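Long-range contacts in chitinase (Chromobacterium violaceum, PDB 4TXG), which probably hydrolyses the beta-1,4-glycosidic bonds of chitin, as a member of glycoside hydrolase family 18: residues Ala191-Gly195 against Glu257-Tyr261; Phe274-Thr278 against Ile311-Tyr315; Pro316-Ala322 against Tyr375-Met380; Leu346-Arg350 against Lys387-Phe391. The contacts are given in a common frame with arbitrary orientation. Residues are numbered along the deposited sequence.

Contact 1 of 4, residues Ala191-Gly195 against Glu257-Tyr261; sequences AHVDG and ETGGY
The segment Ala191-Gly195 is the extended end of strand 185-193 running out into a turn, and it faces Glu257-Tyr261, an irregular link between helix 254-257 and strand 261-262. The CA atoms of His192 and Glu257 lie 5.9 Å apart, those of Val193 and Gly260 7.4 Å. Gly260 is almost fully extended (phi 179°, psi -167°), a conformation open chiefly to glycine, and it brings Tyr261 back beside the strand.

Aromatic packing forms the centre. His192 and Tyr261 both take the p rotamer, and their CA-to-CB bonds point toward the opposite segment. Their rings are near parallel (21°) but offset so far that they hardly overlap, with centroids 5.0 Å from each other; over the face of the imidazole sits instead Tyr261 CB, 3.5 Å from its centroid, in a CH-pi contact. The phenol reaches along the backbone, Tyr261 CE2 lying 3.9 Å from Gly195 N.

Water supplies the polar links. One molecule lies 2.7 Å from His192 ND1 and donates to Glu257 OE1 at 3.0 Å, while another accepts from Val193 N at 3.0 Å and donates to Glu257 O at 2.6 Å. Imidazole suits both roles: its flat face receives Tyr261 CB, and its rim nitrogen ND1 meets water.

Such packing joins the loops that follow the second and third parallel strands of a TIM barrel.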
loop_
_atom_site.group_PDB
_atom_site.type_symbol
_atom_site.label_atom_id
_atom_site.label_comp_id
_atom_site.label_asym_id
_atom_site.label_seq_id
_atom_site.Cartn_x
_atom_site.Cartn_y
_atom_site.Cartn_z
ATOM N N ALA A 191 -2.092 -15.745 1.341
ATOM C CA ALA A 191 -3.249 -16.530 0.929
ATOM C C ALA A 191 -3.603 -16.157 -0.517
ATOM O O ALA A 191 -3.112 -15.159 -1.050
ATOM C CB ALA A 191 -4.441 -16.293 1.858
ATOM N N HIS A 192 -4.440 -16.966 -1.154
ATOM C CA HIS A 192 -4.901 -16.659 -2.501
ATOM C C HIS A 192 -6.401 -16.886 -2.576
ATOM O O HIS A 192 -7.008 -17.377 -1.627
ATOM C CB HIS A 192 -4.181 -17.522 -3.541
ATOM C CG HIS A 192 -4.413 -18.990 -3.369
ATOM N ND1 HIS A 192 -3.579 -19.795 -2.623
ATOM C CD2 HIS A 192 -5.385 -19.803 -3.858
ATOM C CE1 HIS A 192 -4.030 -21.039 -2.648
ATOM N NE2 HIS A 192 -5.120 -21.070 -3.397
ATOM N N VAL A 193 -6.988 -16.500 -3.702
ATOM C CA VAL A 193 -8.386 -16.779 -3.990
ATOM C C VAL A 193 -8.458 -18.077 -4.776
ATOM O O VAL A 193 -7.905 -18.163 -5.876
ATOM C CB VAL A 193 -9.022 -15.642 -4.799
ATOM C CG1 VAL A 193 -10.483 -15.974 -5.133
ATOM C CG2 VAL A 193 -8.910 -14.341 -4.028
ATOM N N ASP A 194 -9.103 -19.101 -4.226
ATOM C CA ASP A 194 -9.036 -20.397 -4.888
ATOM C C ASP A 194 -10.143 -20.537 -5.939
ATOM O O ASP A 194 -10.879 -19.590 -6.207
ATOM C CB ASP A 194 -9.055 -21.564 -3.871
ATOM C CG ASP A 194 -10.398 -21.775 -3.171
ATOM O OD1 ASP A 194 -11.455 -21.292 -3.621
ATOM O OD2 ASP A 194 -10.388 -22.490 -2.145
ATOM N N GLY A 195 -10.222 -21.717 -6.545
ATOM C CA GLY A 195 -11.162 -21.980 -7.627
ATOM C C GLY A 195 -12.627 -21.893 -7.240
ATOM O O GLY A 195 -13.506 -21.845 -8.107
ATOM N N GLU A 257 0.044 -14.213 -7.080
ATOM C CA GLU A 257 -1.207 -14.933 -6.821
ATOM C C GLU A 257 -2.435 -14.027 -6.697
ATOM O O GLU A 257 -3.447 -14.407 -6.110
ATOM C CB GLU A 257 -1.061 -15.795 -5.569
ATOM C CG GLU A 257 -0.039 -16.924 -5.751
ATOM C CD GLU A 257 -0.076 -17.957 -4.627
ATOM O OE1 GLU A 257 0.387 -17.641 -3.510
ATOM O OE2 GLU A 257 -0.561 -19.086 -4.864
ATOM N N THR A 258 -2.362 -12.841 -7.280
ATOM C CA THR A 258 -3.571 -12.038 -7.447
ATOM C C THR A 258 -4.516 -12.706 -8.451
ATOM O O THR A 258 -5.733 -12.710 -8.257
ATOM C CB THR A 258 -3.237 -10.601 -7.910
ATOM O OG1 THR A 258 -2.864 -9.820 -6.767
ATOM C CG2 THR A 258 -4.437 -9.948 -8.587
ATOM N N GLY A 259 -3.956 -13.291 -9.507
ATOM C CA GLY A 259 -4.773 -13.823 -10.588
ATOM C C GLY A 259 -4.703 -15.327 -10.785
ATOM O O GLY A 259 -5.115 -15.841 -11.817
ATOM N N GLY A 260 -4.186 -16.038 -9.793
ATOM C CA GLY A 260 -4.052 -17.480 -9.902
ATOM C C GLY A 260 -3.424 -18.025 -8.640
ATOM O O GLY A 260 -3.321 -17.316 -7.651
ATOM N N TYR A 261 -2.997 -19.280 -8.676
ATOM C CA TYR A 261 -2.377 -19.898 -7.507
ATOM C C TYR A 261 -1.467 -21.033 -7.940
ATOM O O TYR A 261 -1.616 -21.573 -9.035
ATOM C CB TYR A 261 -3.440 -20.404 -6.523
ATOM C CG TYR A 261 -4.471 -21.331 -7.129
ATOM C CD1 TYR A 261 -4.242 -22.702 -7.221
ATOM C CD2 TYR A 261 -5.682 -20.835 -7.595
ATOM C CE1 TYR A 261 -5.188 -23.546 -7.769
ATOM C CE2 TYR A 261 -6.628 -21.666 -8.143
ATOM C CZ TYR A 261 -6.380 -23.020 -8.225
ATOM O OH TYR A 261 -7.336 -23.838 -8.778
HETATM O O HOH W 1 -1.318 -18.982 -1.430
HETATM O O HOH W 2 -5.744 -16.046 -6.373
HETATM O O HOH W 3 -5.670 -14.056 -4.897
#

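Contact 2 of 4, residues Phe274-Thr278 against Ile311-Tyr315; sequences FYSMT and IDFEY. With CS (cesium ion), chain D.
The fourth strand of the TIM barrel and the loop just after it carry the end of the family 18 signature DxxDxDxE, and a short helix packs against one flank. Phe274-Thr278 is helical, with Thr278 N bonded to Phe274 O; Ile311 and Asp312 belong to strand 308-312, and the chain runs on extended through Glu314 to Tyr315, with a cis peptide between these two. Phe274 and Phe313 are closest, CA to CA 6.6 Å.

The main bump is the Phe313 ring (chi1 t), which wedges between Phe274 and Tyr275, both in the m rotamer. Phe274 CB sits 3.5 Å above the centroid of the Phe313 ring, and Phe313 CB lies 4.1 Å from that of the Phe274 ring. The two rings, 14° from parallel, are offset and hardly overlap, centroids 4.8 Å apart. The edge of Phe313 then meets the face of Tyr275 in a T-shaped pair, centroids 5.3 Å apart. Phe274 CZ packs against Ile311 CG2 at 4.0 Å. Phenylalanine rings suit this buried site; tyrosine adds a hydroxyl that reaches the backbone.

Asp312 and Glu314 point away from the helix, and Asp312 OD1 lies 2.7 Å from Glu314 OE2, so one acid probably holds a proton. By the motif, Glu314 is probably the general acid, as in its relatives. It binds cesium through OE1 at 3.2 Å and OE2 at 3.0 Å, and Tyr315 N donates to Tyr275 OH at 3.2 Å.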
loop_
_atom_site.group_PDB
_atom_site.type_symbol
_atom_site.label_atom_id
_atom_site.label_comp_id
_atom_site.label_asym_id
_atom_site.label_seq_id
_atom_site.Cartn_x
_atom_site.Cartn_y
_atom_site.Cartn_z
ATOM N N PHE A 274 -8.501 -12.765 -8.001
ATOM C CA PHE A 274 -9.311 -11.588 -7.693
ATOM C C PHE A 274 -10.107 -11.069 -8.895
ATOM O O PHE A 274 -11.201 -10.545 -8.731
ATOM C CB PHE A 274 -8.413 -10.456 -7.171
ATOM C CG PHE A 274 -8.132 -10.518 -5.693
ATOM C CD1 PHE A 274 -9.115 -10.190 -4.775
ATOM C CD2 PHE A 274 -6.873 -10.859 -5.226
ATOM C CE1 PHE A 274 -8.857 -10.228 -3.411
ATOM C CE2 PHE A 274 -6.611 -10.897 -3.860
ATOM C CZ PHE A 274 -7.598 -10.582 -2.959
ATOM N N TYR A 275 -9.547 -11.170 -10.094
ATOM C CA TYR A 275 -10.229 -10.606 -11.257
ATOM C C TYR A 275 -11.561 -11.311 -11.512
ATOM O O TYR A 275 -12.596 -10.661 -11.706
ATOM C CB TYR A 275 -9.351 -10.697 -12.500
ATOM C CG TYR A 275 -8.080 -9.883 -12.407
ATOM C CD1 TYR A 275 -8.113 -8.498 -12.499
ATOM C CD2 TYR A 275 -6.846 -10.507 -12.238
ATOM C CE1 TYR A 275 -6.954 -7.745 -12.417
ATOM C CE2 TYR A 275 -5.679 -9.769 -12.166
ATOM C CZ TYR A 275 -5.738 -8.388 -12.255
ATOM O OH TYR A 275 -4.586 -7.644 -12.189
ATOM N N SER A 276 -11.535 -12.638 -11.493
ATOM C CA SER A 276 -12.736 -13.403 -11.805
ATOM C C SER A 276 -13.656 -13.467 -10.585
ATOM O O SER A 276 -14.869 -13.592 -10.728
ATOM C CB SER A 276 -12.363 -14.807 -12.306
ATOM O OG SER A 276 -11.411 -15.416 -11.456
ATOM N N MET A 277 -13.080 -13.351 -9.390
ATOM C CA MET A 277 -13.879 -13.389 -8.168
ATOM C C MET A 277 -14.706 -12.112 -8.014
ATOM O O MET A 277 -15.830 -12.168 -7.512
ATOM C CB MET A 277 -12.990 -13.602 -6.927
ATOM C CG MET A 277 -13.760 -13.666 -5.587
ATOM S SD MET A 277 -13.893 -12.057 -4.738
ATOM C CE MET A 277 -12.244 -11.946 -4.089
ATOM N N THR A 278 -14.166 -10.969 -8.456
ATOM C CA THR A 278 -14.888 -9.703 -8.295
ATOM C C THR A 278 -15.701 -9.282 -9.506
ATOM O O THR A 278 -16.642 -8.516 -9.361
ATOM C CB THR A 278 -13.934 -8.526 -7.950
ATOM O OG1 THR A 278 -12.977 -8.341 -9.002
ATOM C CG2 THR A 278 -13.204 -8.793 -6.639
ATOM N N ILE A 311 -5.963 -7.105 2.020
ATOM C CA ILE A 311 -6.236 -7.372 0.615
ATOM C C ILE A 311 -5.111 -6.813 -0.247
ATOM O O ILE A 311 -4.892 -5.609 -0.271
ATOM C CB ILE A 311 -7.582 -6.750 0.181
ATOM C CG1 ILE A 311 -8.722 -7.335 1.012
ATOM C CG2 ILE A 311 -7.804 -6.942 -1.325
ATOM C CD1 ILE A 311 -8.913 -8.864 0.833
ATOM N N ASP A 312 -4.394 -7.692 -0.936
ATOM C CA ASP A 312 -3.269 -7.294 -1.774
ATOM C C ASP A 312 -3.578 -7.633 -3.237
ATOM O O ASP A 312 -2.928 -8.473 -3.861
ATOM C CB ASP A 312 -1.992 -7.982 -1.299
ATOM C CG ASP A 312 -0.746 -7.431 -1.966
ATOM O OD1 ASP A 312 -0.859 -6.542 -2.849
ATOM O OD2 ASP A 312 0.354 -7.895 -1.610
ATOM N N PHE A 313 -4.607 -6.972 -3.749
ATOM C CA PHE A 313 -5.104 -7.150 -5.111
ATOM C C PHE A 313 -4.255 -6.293 -6.052
ATOM O O PHE A 313 -4.353 -5.063 -6.030
ATOM C CB PHE A 313 -6.601 -6.765 -5.110
ATOM C CG PHE A 313 -7.348 -6.928 -6.425
ATOM C CD1 PHE A 313 -6.711 -7.148 -7.645
ATOM C CD2 PHE A 313 -8.734 -6.819 -6.418
ATOM C CE1 PHE A 313 -7.447 -7.264 -8.830
ATOM C CE2 PHE A 313 -9.481 -6.949 -7.592
ATOM C CZ PHE A 313 -8.833 -7.163 -8.801
ATOM N N GLU A 314 -3.402 -6.934 -6.855
ATOM C CA GLU A 314 -2.507 -6.202 -7.749
ATOM C C GLU A 314 -2.853 -6.466 -9.221
ATOM O O GLU A 314 -2.320 -7.412 -9.804
ATOM C CB GLU A 314 -1.035 -6.583 -7.471
ATOM C CG GLU A 314 -0.628 -6.395 -5.985
ATOM C CD GLU A 314 0.865 -6.596 -5.684
ATOM O OE1 GLU A 314 1.677 -6.804 -6.608
ATOM O OE2 GLU A 314 1.231 -6.541 -4.493
ATOM N N TYR A 315 -3.712 -5.648 -9.846
ATOM C CA TYR A 315 -4.317 -4.425 -9.287
ATOM C C TYR A 315 -5.699 -4.224 -9.875
ATOM O O TYR A 315 -5.916 -4.567 -11.036
ATOM C CB TYR A 315 -3.502 -3.175 -9.633
ATOM C CG TYR A 315 -2.109 -3.186 -9.098
ATOM C CD1 TYR A 315 -1.850 -2.766 -7.806
ATOM C CD2 TYR A 315 -1.053 -3.631 -9.882
ATOM C CE1 TYR A 315 -0.573 -2.777 -7.308
ATOM C CE2 TYR A 315 0.224 -3.658 -9.388
ATOM C CZ TYR A 315 0.458 -3.228 -8.101
ATOM O OH TYR A 315 1.740 -3.244 -7.609
HETATM CS CS CS D . 4.044 -5.418 -4.873
HETATM O O HOH W 4 -2.249 -8.953 -12.067
HETATM O O HOH W 5 3.037 -7.361 -2.398
HETATM O O HOH W 6 3.804 -5.067 -7.950
HETATM O O HOH W 7 6.180 -7.929 -5.717
HETATM O O HOH W 8 4.883 -6.150 -1.620
HETATM O O HOH W 9 6.347 -4.223 -5.621
#

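Contact 3 of 4, residues Pro316-Ala322 against Tyr375-Met380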
loop_
_atom_site.group_PDB
_atom_site.type_symbol
_atom_site.label_atom_id
_atom_site.label_comp_id
_atom_site.label_asym_id
_atom_site.label_seq_id
_atom_site.Cartn_x
_atom_site.Cartn_y
_atom_site.Cartn_z
ATOM N N PRO A 316 -6.613 -3.611 -9.107
ATOM C CA PRO A 316 -7.944 -3.298 -9.632
ATOM C C PRO A 316 -7.938 -1.976 -10.400
ATOM O O PRO A 316 -8.642 -1.030 -10.035
ATOM C CB PRO A 316 -8.798 -3.199 -8.365
ATOM C CG PRO A 316 -7.835 -2.610 -7.348
ATOM C CD PRO A 316 -6.488 -3.253 -7.677
ATOM N N THR A 317 -7.134 -1.904 -11.452
ATOM C CA THR A 317 -7.020 -0.659 -12.188
ATOM C C THR A 317 -7.477 -0.827 -13.631
ATOM O O THR A 317 -7.357 -1.911 -14.215
ATOM C CB THR A 317 -5.574 -0.125 -12.157
ATOM O OG1 THR A 317 -5.504 1.141 -12.823
ATOM C CG2 THR A 317 -4.604 -1.102 -12.814
ATOM N N SER A 318 -7.997 0.252 -14.209
ATOM C CA SER A 318 -8.461 0.222 -15.586
ATOM C C SER A 318 -7.353 0.531 -16.614
ATOM O O SER A 318 -7.646 0.620 -17.805
ATOM C CB SER A 318 -9.618 1.209 -15.772
ATOM O OG SER A 318 -9.164 2.554 -15.656
ATOM N N MET A 319 -6.106 0.684 -16.168
ATOM C CA MET A 319 -4.977 0.838 -17.094
ATOM C C MET A 319 -4.730 -0.486 -17.810
ATOM O O MET A 319 -4.609 -1.525 -17.169
ATOM C CB MET A 319 -3.689 1.263 -16.374
ATOM C CG MET A 319 -3.816 2.470 -15.453
ATOM S SD MET A 319 -4.297 4.009 -16.273
ATOM C CE MET A 319 -2.857 4.411 -17.230
ATOM N N ASN A 320 -4.669 -0.441 -19.133
ATOM C CA ASN A 320 -4.442 -1.630 -19.940
ATOM C C ASN A 320 -3.037 -2.192 -19.687
ATOM O O ASN A 320 -2.089 -1.424 -19.538
ATOM C CB ASN A 320 -4.649 -1.285 -21.416
ATOM C CG ASN A 320 -4.483 -2.478 -22.324
ATOM O OD1 ASN A 320 -5.325 -3.374 -22.345
ATOM N ND2 ASN A 320 -3.404 -2.483 -23.101
ATOM N N ASN A 321 -2.920 -3.521 -19.608
ATOM C CA ASN A 321 -1.639 -4.210 -19.376
ATOM C C ASN A 321 -0.950 -3.849 -18.061
ATOM O O ASN A 321 0.268 -3.977 -17.939
ATOM C CB ASN A 321 -0.659 -3.938 -20.521
ATOM C CG ASN A 321 -1.034 -4.653 -21.806
ATOM O OD1 ASN A 321 -1.850 -5.570 -21.808
ATOM N ND2 ASN A 321 -0.413 -4.245 -22.909
ATOM N N ALA A 322 -1.714 -3.398 -17.074
ATOM C CA ALA A 322 -1.116 -3.020 -15.798
ATOM C C ALA A 322 -0.900 -4.228 -14.903
ATOM O O ALA A 322 -0.045 -4.207 -14.017
ATOM C CB ALA A 322 -1.982 -1.992 -15.090
ATOM N N TYR A 375 0.852 6.083 -12.057
ATOM C CA TYR A 375 0.350 5.455 -13.275
ATOM C C TYR A 375 -0.813 4.506 -12.961
ATOM O O TYR A 375 -1.891 4.621 -13.548
ATOM C CB TYR A 375 1.480 4.707 -13.987
ATOM C CG TYR A 375 1.019 3.594 -14.914
ATOM C CD1 TYR A 375 0.541 3.868 -16.192
ATOM C CD2 TYR A 375 1.079 2.260 -14.506
ATOM C CE1 TYR A 375 0.134 2.842 -17.039
ATOM C CE2 TYR A 375 0.668 1.233 -15.338
ATOM C CZ TYR A 375 0.197 1.530 -16.605
ATOM O OH TYR A 375 -0.206 0.509 -17.431
ATOM N N LEU A 376 -0.600 3.581 -12.028
ATOM C CA LEU A 376 -1.671 2.655 -11.641
ATOM C C LEU A 376 -2.898 3.400 -11.132
ATOM O O LEU A 376 -4.029 3.052 -11.463
ATOM C CB LEU A 376 -1.185 1.677 -10.568
ATOM C CG LEU A 376 -0.082 0.703 -10.983
ATOM C CD1 LEU A 376 0.384 -0.156 -9.808
ATOM C CD2 LEU A 376 -0.564 -0.179 -12.127
ATOM N N LEU A 377 -2.673 4.432 -10.325
ATOM C CA LEU A 377 -3.777 5.149 -9.698
ATOM C C LEU A 377 -4.594 5.951 -10.701
ATOM O O LEU A 377 -5.749 6.302 -10.431
ATOM C CB LEU A 377 -3.239 6.064 -8.596
ATOM C CG LEU A 377 -2.739 5.333 -7.343
ATOM C CD1 LEU A 377 -1.958 6.296 -6.453
ATOM C CD2 LEU A 377 -3.874 4.673 -6.546
ATOM N N ARG A 378 -4.016 6.230 -11.871
ATOM C CA ARG A 378 -4.766 6.972 -12.885
ATOM C C ARG A 378 -5.975 6.152 -13.354
ATOM O O ARG A 378 -6.953 6.701 -13.853
ATOM C CB ARG A 378 -3.870 7.338 -14.070
ATOM C CG ARG A 378 -4.554 8.204 -15.120
ATOM C CD ARG A 378 -3.549 8.707 -16.143
ATOM N NE ARG A 378 -2.540 9.578 -15.545
ATOM C CZ ARG A 378 -2.596 10.908 -15.547
ATOM N NH1 ARG A 378 -3.618 11.532 -16.109
ATOM N NH2 ARG A 378 -1.617 11.617 -14.989
ATOM N N GLY A 379 -5.907 4.838 -13.170
ATOM C CA GLY A 379 -7.006 3.967 -13.545
ATOM C C GLY A 379 -7.848 3.508 -12.365
ATOM O O GLY A 379 -8.600 2.550 -12.483
ATOM N N MET A 380 -7.730 4.187 -11.230
ATOM C CA MET A 380 -8.474 3.770 -10.041
ATOM C C MET A 380 -9.414 4.861 -9.509
ATOM O O MET A 380 -9.683 4.927 -8.301
ATOM C CB MET A 380 -7.479 3.299 -8.968
ATOM C CG MET A 380 -6.728 2.037 -9.436
ATOM S SD MET A 380 -5.315 1.509 -8.454
ATOM C CE MET A 380 -6.135 1.119 -6.918
HETATM O O HOH W 10 -1.381 1.116 -19.746
HETATM O O HOH W 11 1.470 -1.296 -18.931
#
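Gly379 comes so close to the opposite loop that a CB on it would lie 2.4 Å from Thr317 OG1, a clash; the CA atoms of Ser318 and Gly379 are 4.5 Å apart. Two hydrogen bonds exploit this nearness: Ser318 N donates to Gly379 O at 2.9 Å, and Thr317 OG1 donates to Leu376 O at 2.8 Å. Threonine suits its place doubly, since its CB packs on Met380 CG at 3.7 Å.

Flexible Met319 meets Tyr375: its SD lies 5.1 Å from the ring centroid in an oblique Met-aromatic contact, and Met319 CE packs 3.4 Å from Tyr375 CE1. The type II turn from Met319 to Ala322 puts Asn321 at positive phi, which asparagine tolerates well, and lays Ala322 CB 3.8 Å from Leu376 CD2. Waters tie Tyr375 OH to the carbonyls of Asn320 and Asn321. Arg378 leads away to the carbonyls of Asn672 and Tyr760.

The loops following the fourth and fifth parallel strands interlock, as neighbouring loops do at the C-terminal rim of a TIM barrel.

Contact 4 of 4, residues Leu346-Arg350 against Lys387-Phe391; sequences LQTLR and KYLDF
This is a helix-to-loop contact with an apolar part and a salt bridge, on the outer layer of the TIM barrel: helix 338-360, which follows the fourth strand, packs on the 3-10 segment and loop leading into the sixth. Leu346-Arg350 is regular helix, with Arg350 N bonded to Leu346 O. Lys387 and Tyr388 end a 3-10 segment, after which the chain opens at Leu389. Arg350 and Tyr388 are nearest, CA to CA 6.1 Å.

Tyr388 (chi1 m) points toward the helix and lays its ring against it: Gln347 CA stands 3.8 Å over the ring centroid in a CH-pi contact, and Leu346 CB lies 3.9 Å from Tyr388 CD2. A broad ring suits this shallow helical surface. Beside it, Leu346 CD2 meets Leu389 CD2 at 4.1 Å.

Arginine is long enough to pass Tyr388 and has several donors; its NE pairs with Asp354, while Asp390 OD1 bonds to Tyr140 and Tyr363. Arg350 NH2 itself serves two acceptors, Tyr388 O at 3.0 Å and Asp390 OD2 at 2.8 Å.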
loop_
_atom_site.group_PDB
_atom_site.type_symbol
_atom_site.label_atom_id
_atom_site.label_comp_id
_atom_site.label_asym_id
_atom_site.label_seq_id
_atom_site.Cartn_x
_atom_site.Cartn_y
_atom_site.Cartn_z
ATOM N N LEU A 346 -14.759 -4.631 -1.156
ATOM C CA LEU A 346 -14.422 -4.025 0.130
ATOM C C LEU A 346 -15.666 -3.721 0.960
ATOM O O LEU A 346 -15.653 -3.892 2.178
ATOM C CB LEU A 346 -13.604 -2.751 -0.082
ATOM C CG LEU A 346 -12.235 -2.981 -0.752
ATOM C CD1 LEU A 346 -11.469 -1.678 -0.904
ATOM C CD2 LEU A 346 -11.418 -4.005 0.038
ATOM N N GLN A 347 -16.738 -3.264 0.311
ATOM C CA GLN A 347 -17.973 -2.965 1.037
ATOM C C GLN A 347 -18.560 -4.236 1.649
ATOM O O GLN A 347 -19.036 -4.234 2.789
ATOM C CB GLN A 347 -19.011 -2.301 0.123
ATOM C CG GLN A 347 -20.287 -1.957 0.878
ATOM C CD GLN A 347 -21.210 -1.032 0.111
ATOM O OE1 GLN A 347 -20.850 -0.501 -0.941
ATOM N NE2 GLN A 347 -22.410 -0.827 0.643
ATOM N N THR A 348 -18.496 -5.332 0.902
ATOM C CA THR A 348 -19.052 -6.595 1.371
ATOM C C THR A 348 -18.183 -7.208 2.463
ATOM O O THR A 348 -18.685 -7.741 3.456
ATOM C CB THR A 348 -19.216 -7.596 0.213
ATOM O OG1 THR A 348 -20.004 -6.992 -0.821
ATOM C CG2 THR A 348 -19.932 -8.868 0.693
ATOM N N LEU A 349 -16.874 -7.135 2.284
ATOM C CA LEU A 349 -15.951 -7.609 3.306
ATOM C C LEU A 349 -16.150 -6.844 4.617
ATOM O O LEU A 349 -16.175 -7.440 5.694
ATOM C CB LEU A 349 -14.527 -7.459 2.797
ATOM C CG LEU A 349 -13.382 -8.349 3.263
ATOM C CD1 LEU A 349 -13.757 -9.817 3.301
ATOM C CD2 LEU A 349 -12.239 -8.104 2.272
ATOM N N ARG A 350 -16.319 -5.528 4.508
ATOM C CA ARG A 350 -16.571 -4.663 5.664
ATOM C C ARG A 350 -17.847 -5.084 6.382
ATOM O O ARG A 350 -17.878 -5.217 7.606
ATOM C CB ARG A 350 -16.667 -3.196 5.224
ATOM C CG ARG A 350 -17.027 -2.205 6.339
ATOM C CD ARG A 350 -15.794 -1.809 7.162
ATOM N NE ARG A 350 -15.455 -2.798 8.183
ATOM C CZ ARG A 350 -14.238 -2.949 8.703
ATOM N NH1 ARG A 350 -14.032 -3.861 9.651
ATOM N NH2 ARG A 350 -13.227 -2.188 8.272
ATOM N N LYS A 387 -12.851 4.211 2.185
ATOM C CA LYS A 387 -13.710 4.392 3.349
ATOM C C LYS A 387 -13.972 3.080 4.101
ATOM O O LYS A 387 -14.380 3.107 5.255
ATOM C CB LYS A 387 -15.046 5.024 2.945
ATOM C CG LYS A 387 -15.883 4.140 2.035
ATOM C CD LYS A 387 -17.110 4.867 1.457
ATOM C CE LYS A 387 -18.125 5.214 2.526
ATOM N NZ LYS A 387 -19.430 5.648 1.934
ATOM N N TYR A 388 -13.734 1.937 3.458
ATOM C CA TYR A 388 -13.996 0.647 4.101
ATOM C C TYR A 388 -12.797 0.090 4.866
ATOM O O TYR A 388 -12.923 -0.901 5.582
ATOM C CB TYR A 388 -14.457 -0.374 3.052
ATOM C CG TYR A 388 -15.686 0.106 2.317
ATOM C CD1 TYR A 388 -16.890 0.283 2.993
ATOM C CD2 TYR A 388 -15.638 0.412 0.963
ATOM C CE1 TYR A 388 -18.020 0.741 2.340
ATOM C CE2 TYR A 388 -16.774 0.880 0.300
ATOM C CZ TYR A 388 -17.956 1.036 1.000
ATOM O OH TYR A 388 -19.091 1.495 0.358
ATOM N N LEU A 389 -11.636 0.720 4.705
ATOM C CA LEU A 389 -10.392 0.146 5.193
ATOM C C LEU A 389 -9.955 0.729 6.530
ATOM O O LEU A 389 -9.857 1.950 6.693
ATOM C CB LEU A 389 -9.276 0.358 4.162
ATOM C CG LEU A 389 -9.586 -0.248 2.799
ATOM C CD1 LEU A 389 -8.530 0.160 1.772
ATOM C CD2 LEU A 389 -9.656 -1.765 2.921
ATOM N N ASP A 390 -9.688 -0.144 7.491
ATOM C CA ASP A 390 -9.141 0.328 8.757
ATOM C C ASP A 390 -7.866 1.126 8.533
ATOM O O ASP A 390 -7.663 2.168 9.154
ATOM C CB ASP A 390 -8.878 -0.842 9.688
ATOM C CG ASP A 390 -10.153 -1.417 10.235
ATOM O OD1 ASP A 390 -10.609 -0.938 11.298
ATOM O OD2 ASP A 390 -10.722 -2.315 9.584
ATOM N N PHE A 391 -7.005 0.632 7.646
ATOM C CA PHE A 391 -5.880 1.429 7.174
ATOM C C PHE A 391 -5.313 0.846 5.896
ATOM O O PHE A 391 -5.660 -0.277 5.512
ATOM C CB PHE A 391 -4.777 1.575 8.254
ATOM C CG PHE A 391 -4.224 0.275 8.790
ATOM C CD1 PHE A 391 -3.244 -0.421 8.099
ATOM C CD2 PHE A 391 -4.632 -0.208 10.029
ATOM C CE1 PHE A 391 -2.695 -1.594 8.613
ATOM C CE2 PHE A 391 -4.101 -1.396 10.547
ATOM C CZ PHE A 391 -3.127 -2.084 9.837
#

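In the fold
All four contacts belong to one TIM barrel, and contact 2 is the hub. It touches contact 1 through Thr258, whose O accepts from Phe274 N at 2.8 Å and whose OG1 accepts from Glu314 N at 2.9 Å; the centres of contacts 1 and 2 are about 9 Å apart. Toward contact 3, Tyr315 CZ lies 3.5 Å from Leu376 CD1, and toward contact 4, Ile311 CD1 packs 3.7 Å from Leu349 CD2. Contacts 3 and 4 do not meet, yet their segments alternate along the chain. The probable catalytic cleft, marked by the cesium on Glu314, lies at the strand ends; the side chain of Leu376 comes within about 8 Å of that ion, whereas contact 4 is on the barrel's outer layer.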